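Long-range contact in putative enoyl-CoA hydratase (Streptomyces coelicolor A3, PDB 3G64), which probably acts on acyl-CoA thioesters, as other members of the enoyl-CoA hydratase/isomerase family do: residues Ala10-Val21 against Asp48-Arg59. Sequence-based numbering, arbitrary orientation. Where two conformers were deposited one is given.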
loop_
_atom_site.group_PDB
_atom_site.type_symbol
_atom_site.label_atom_id
_atom_site.label_comp_id
_atom_site.label_asym_id
_atom_site.label_seq_id
_atom_site.Cartn_x
_atom_site.Cartn_y
_atom_site.Cartn_z
ATOM N N ALA A 10 10.741 -37.579 -11.956
ATOM C CA ALA A 10 11.745 -36.754 -11.292
ATOM C C ALA A 10 11.960 -37.140 -9.810
ATOM O O ALA A 10 11.017 -37.140 -9.019
ATOM C CB ALA A 10 11.354 -35.267 -11.403
ATOM N N ALA A 11 13.201 -37.445 -9.437
ATOM C CA ALA A 11 13.527 -37.772 -8.044
ATOM C C ALA A 11 14.057 -36.564 -7.280
ATOM O O ALA A 11 14.688 -35.684 -7.872
ATOM C CB ALA A 11 14.559 -38.885 -8.000
ATOM N N PRO A 12 13.845 -36.539 -5.953
ATOM C CA PRO A 12 14.372 -35.478 -5.078
ATOM C C PRO A 12 15.892 -35.393 -5.136
ATOM O O PRO A 12 16.559 -36.422 -5.259
ATOM C CB PRO A 12 13.955 -35.937 -3.678
ATOM C CG PRO A 12 12.805 -36.870 -3.897
ATOM C CD PRO A 12 13.145 -37.581 -5.183
ATOM N N THR A 13 16.430 -34.178 -5.066
ATOM C CA THR A 13 17.875 -33.985 -5.000
ATOM C C THR A 13 18.446 -34.541 -3.701
ATOM O O THR A 13 18.049 -34.103 -2.619
ATOM C CB THR A 13 18.196 -32.498 -5.096
ATOM O OG1 THR A 13 17.813 -32.043 -6.396
ATOM C CG2 THR A 13 19.680 -32.255 -4.909
ATOM N N PRO A 14 19.380 -35.511 -3.788
ATOM C CA PRO A 14 19.887 -36.112 -2.544
ATOM C C PRO A 14 20.621 -35.110 -1.651
ATOM O O PRO A 14 20.447 -35.120 -0.437
ATOM C CB PRO A 14 20.878 -37.181 -3.024
ATOM C CG PRO A 14 20.754 -37.231 -4.516
ATOM C CD PRO A 14 20.128 -35.957 -4.973
ATOM N N GLU A 15 21.443 -34.256 -2.246
ATOM C CA GLU A 15 22.303 -33.390 -1.455
ATOM C C GLU A 15 22.370 -31.989 -2.039
ATOM O O GLU A 15 22.622 -31.821 -3.231
ATOM C CB GLU A 15 23.708 -33.979 -1.407
ATOM C CG GLU A 15 24.660 -33.216 -0.510
ATOM C CD GLU A 15 26.129 -33.500 -0.823
ATOM O OE1 GLU A 15 26.413 -34.253 -1.784
ATOM O OE2 GLU A 15 27.000 -32.955 -0.109
ATOM N N TRP A 16 22.144 -30.988 -1.198
ATOM C CA TRP A 16 22.206 -29.597 -1.635
ATOM C C TRP A 16 23.583 -29.062 -1.254
ATOM O O TRP A 16 23.897 -28.965 -0.071
ATOM C CB TRP A 16 21.083 -28.782 -0.984
ATOM C CG TRP A 16 19.737 -29.237 -1.429
ATOM C CD1 TRP A 16 18.879 -30.060 -0.753
ATOM C CD2 TRP A 16 19.094 -28.916 -2.673
ATOM N NE1 TRP A 16 17.741 -30.255 -1.499
ATOM C CE2 TRP A 16 17.848 -29.567 -2.680
ATOM C CE3 TRP A 16 19.457 -28.139 -3.786
ATOM C CZ2 TRP A 16 16.955 -29.465 -3.749
ATOM C CZ3 TRP A 16 18.576 -28.046 -4.841
ATOM C CH2 TRP A 16 17.339 -28.711 -4.821
ATOM N N ARG A 17 24.378 -28.695 -2.257
ATOM C CA ARG A 17 25.793 -28.402 -2.049
ATOM C C ARG A 17 26.079 -26.923 -1.814
ATOM O O ARG A 17 27.091 -26.573 -1.219
ATOM C CB ARG A 17 26.615 -28.930 -3.231
ATOM C CG ARG A 17 26.496 -30.447 -3.432
ATOM C CD ARG A 17 27.222 -30.943 -4.686
ATOM N NE ARG A 17 26.310 -31.149 -5.816
ATOM C CZ ARG A 17 25.945 -32.342 -6.272
ATOM N NH1 ARG A 17 25.105 -32.441 -7.301
ATOM N NH2 ARG A 17 26.427 -33.439 -5.700
ATOM N N HIS A 18 25.183 -26.051 -2.270
ATOM C CA HIS A 18 25.442 -24.613 -2.219
ATOM C C HIS A 18 24.687 -23.832 -1.160
ATOM O O HIS A 18 24.764 -22.612 -1.110
ATOM C CB HIS A 18 25.231 -24.011 -3.602
ATOM C CG HIS A 18 25.970 -24.759 -4.658
ATOM N ND1 HIS A 18 27.336 -24.660 -4.812
ATOM C CD2 HIS A 18 25.550 -25.680 -5.553
ATOM C CE1 HIS A 18 27.723 -25.462 -5.789
ATOM N NE2 HIS A 18 26.658 -26.093 -6.253
ATOM N N LEU A 19 23.941 -24.544 -0.333
ATOM C CA LEU A 19 23.376 -23.979 0.883
ATOM C C LEU A 19 23.167 -25.155 1.822
ATOM O O LEU A 19 23.290 -26.315 1.406
ATOM C CB LEU A 19 22.066 -23.215 0.611
ATOM C CG LEU A 19 21.127 -23.733 -0.476
ATOM C CD1 LEU A 19 20.476 -25.009 0.001
ATOM C CD2 LEU A 19 20.045 -22.731 -0.868
ATOM N N ARG A 20 22.867 -24.876 3.080
ATOM C CA ARG A 20 22.628 -25.972 4.017
ATOM C C ARG A 20 21.136 -26.116 4.259
ATOM O O ARG A 20 20.452 -25.144 4.589
ATOM C CB ARG A 20 23.371 -25.763 5.339
ATOM C CG ARG A 20 23.206 -26.930 6.320
ATOM C CD ARG A 20 23.438 -26.508 7.774
ATOM N NE ARG A 20 24.699 -25.795 7.900
ATOM C CZ ARG A 20 24.921 -24.807 8.763
ATOM N NH1 ARG A 20 23.951 -24.397 9.587
ATOM N NH2 ARG A 20 26.113 -24.216 8.786
ATOM N N VAL A 21 20.639 -27.337 4.069
ATOM C CA VAL A 21 19.212 -27.614 4.192
ATOM C C VAL A 21 19.001 -28.713 5.233
ATOM O O VAL A 21 19.528 -29.805 5.088
ATOM C CB VAL A 21 18.600 -28.105 2.875
ATOM C CG1 VAL A 21 17.084 -28.299 3.038
ATOM C CG2 VAL A 21 18.881 -27.131 1.777
ATOM N N ASP A 48 20.338 -23.270 -6.409
ATOM C CA ASP A 48 19.839 -24.157 -5.374
ATOM C C ASP A 48 18.615 -23.586 -4.683
ATOM O O ASP A 48 17.692 -24.337 -4.337
ATOM C CB ASP A 48 20.928 -24.500 -4.356
ATOM C CG ASP A 48 21.841 -25.622 -4.836
ATOM O OD1 ASP A 48 21.733 -26.025 -6.027
ATOM O OD2 ASP A 48 22.666 -26.086 -4.018
ATOM N N LEU A 49 18.580 -22.268 -4.480
ATOM C CA LEU A 49 17.347 -21.671 -3.943
ATOM C C LEU A 49 16.165 -21.979 -4.867
ATOM O O LEU A 49 15.096 -22.397 -4.419
ATOM C CB LEU A 49 17.488 -20.151 -3.797
ATOM C CG LEU A 49 18.376 -19.809 -2.570
ATOM C CD1 LEU A 49 18.798 -18.349 -2.575
ATOM C CD2 LEU A 49 17.679 -20.168 -1.257
ATOM N N ARG A 50 16.361 -21.755 -6.158
ATOM C CA ARG A 50 15.274 -21.927 -7.129
ATOM C C ARG A 50 14.782 -23.371 -7.083
ATOM O O ARG A 50 13.578 -23.640 -6.951
ATOM C CB ARG A 50 15.793 -21.599 -8.547
ATOM C CG ARG A 50 14.821 -21.962 -9.702
ATOM C CD ARG A 50 15.528 -21.940 -11.101
ATOM N NE ARG A 50 16.603 -22.936 -11.129
ATOM C CZ ARG A 50 17.740 -22.806 -11.805
ATOM N NH1 ARG A 50 17.967 -21.711 -12.536
ATOM N NH2 ARG A 50 18.664 -23.765 -11.732
ATOM N N ASP A 51 15.727 -24.299 -7.195
ATOM C CA ASP A 51 15.399 -25.708 -7.355
ATOM C C ASP A 51 14.918 -26.349 -6.063
ATOM O O ASP A 51 14.042 -27.226 -6.096
ATOM C CB ASP A 51 16.595 -26.459 -7.907
ATOM C CG ASP A 51 16.944 -26.036 -9.324
ATOM O OD1 ASP A 51 16.036 -25.548 -10.049
ATOM O OD2 ASP A 51 18.125 -26.195 -9.714
ATOM N N LEU A 52 15.484 -25.922 -4.932
ATOM C CA LEU A 52 15.022 -26.404 -3.627
ATOM C C LEU A 52 13.587 -25.959 -3.385
ATOM O O LEU A 52 12.762 -26.762 -2.993
ATOM C CB LEU A 52 15.923 -25.923 -2.476
ATOM C CG LEU A 52 15.372 -26.178 -1.072
ATOM C CD1 LEU A 52 15.364 -27.692 -0.784
ATOM C CD2 LEU A 52 16.170 -25.442 0.007
ATOM N N LEU A 53 13.282 -24.681 -3.624
ATOM C CA LEU A 53 11.920 -24.216 -3.387
ATOM C C LEU A 53 10.939 -24.964 -4.283
ATOM O O LEU A 53 9.849 -25.336 -3.839
ATOM C CB LEU A 53 11.778 -22.712 -3.587
ATOM C CG LEU A 53 12.484 -21.885 -2.499
ATOM C CD1 LEU A 53 12.492 -20.416 -2.866
ATOM C CD2 LEU A 53 11.856 -22.107 -1.114
ATOM N N ALA A 54 11.323 -25.210 -5.533
ATOM C CA ALA A 54 10.432 -25.923 -6.454
ATOM C C ALA A 54 10.195 -27.342 -5.930
ATOM O O ALA A 54 9.077 -27.856 -5.925
ATOM C CB ALA A 54 11.030 -25.955 -7.880
ATOM N N GLU A 55 11.255 -27.971 -5.464
ATOM C CA GLU A 55 11.138 -29.317 -4.917
ATOM C C GLU A 55 10.275 -29.385 -3.635
ATOM O O GLU A 55 9.366 -30.232 -3.532
ATOM C CB GLU A 55 12.521 -29.923 -4.680
ATOM C CG GLU A 55 12.417 -31.380 -4.274
ATOM C CD GLU A 55 13.737 -31.957 -3.803
ATOM O OE1 GLU A 55 14.684 -31.996 -4.629
ATOM O OE2 GLU A 55 13.806 -32.372 -2.610
ATOM N N LEU A 56 10.537 -28.503 -2.667
ATOM C CA LEU A 56 9.701 -28.458 -1.462
ATOM C C LEU A 56 8.239 -28.126 -1.800
ATOM O O LEU A 56 7.319 -28.572 -1.128
ATOM C CB LEU A 56 10.225 -27.430 -0.464
ATOM C CG LEU A 56 11.645 -27.660 0.033
ATOM C CD1 LEU A 56 12.116 -26.593 1.010
ATOM C CD2 LEU A 56 11.752 -29.059 0.654
ATOM N N SER A 57 8.032 -27.310 -2.824
ATOM C CA SER A 57 6.692 -26.877 -3.172
ATOM C C SER A 57 5.897 -28.022 -3.782
ATOM O O SER A 57 4.761 -28.258 -3.396
ATOM C CB SER A 57 6.720 -25.704 -4.155
ATOM O OG SER A 57 7.171 -24.521 -3.505
ATOM N N ARG A 58 6.506 -28.741 -4.717
ATOM C CA ARG A 58 5.791 -29.795 -5.415
ATOM C C ARG A 58 5.490 -30.978 -4.503
ATOM O O ARG A 58 4.500 -31.672 -4.699
ATOM C CB ARG A 58 6.532 -30.226 -6.696
ATOM C CG ARG A 58 7.612 -31.269 -6.488
ATOM C CD ARG A 58 8.447 -31.412 -7.762
ATOM N NE ARG A 58 9.502 -32.411 -7.608
ATOM C CZ ARG A 58 10.740 -32.255 -8.069
ATOM N NH1 ARG A 58 11.086 -31.133 -8.702
ATOM N NH2 ARG A 58 11.647 -33.207 -7.874
ATOM N N ARG A 59 6.325 -31.198 -3.495
ATOM C CA ARG A 59 6.097 -32.304 -2.570
ATOM C C ARG A 59 5.331 -31.865 -1.315
ATOM O O ARG A 59 5.060 -32.686 -0.454
ATOM C CB ARG A 59 7.413 -32.989 -2.170
ATOM C CG ARG A 59 8.254 -33.501 -3.335
ATOM C CD ARG A 59 9.557 -34.125 -2.848
ATOM N NE ARG A 59 10.025 -33.487 -1.618
ATOM C CZ ARG A 59 11.225 -33.675 -1.070
ATOM N NH1 ARG A 59 12.103 -34.485 -1.647
ATOM N NH2 ARG A 59 11.551 -33.047 0.057
HETATM O O HOH W 1 14.515 -33.254 -9.077
HETATM O O HOH W 2 16.019 -32.663 -1.446
#
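Trp16 lies against the flank of helix 43-58, where the N-terminal arm and first strand of a crotonase-like fold pack on the helix. Leu52 CB sits over the six-membered ring of Trp16, 3.9 Å from its centroid, a CH-pi contact, while Leu52 CD1 covers the same face nearer NE1. Thr13 CG2 lies over the opposite face, so the indole is sandwiched between helix and arm. At the ring edge Trp16 CE3 meets Asp48 CG at 3.6 Å, with the carboxylate turned nearly perpendicular to the indole. A chi1 of -82°, with CG anti to the carbonyl carbon, brings Asp48 OD2 to His18 N, which bonds it nearly along the C-O axis at 3.1 Å. Farther along the helix, the extended Glu55 side chain takes a straight bond from Thr13 N to OE1 (2.8 Å). Beside it a water accepts from Trp16 NE1 and donates to Thr13 O. An alanine in place of Trp16 would probably leave Leu52 without its aromatic cover and this water without its indole donor. Beyond the indole, Leu19 CD2 touches Leu49 CD2 and Val21 CG2 meets Leu52 CD2; Val30 of strand 27-32 contacts both Leu19 and Leu52. Near the helix C-terminus, Arg58 NH2 reaches Ala11 O through a second water, which accepts from NH2 and donates to the carbonyl oxygen at 2.7 Å.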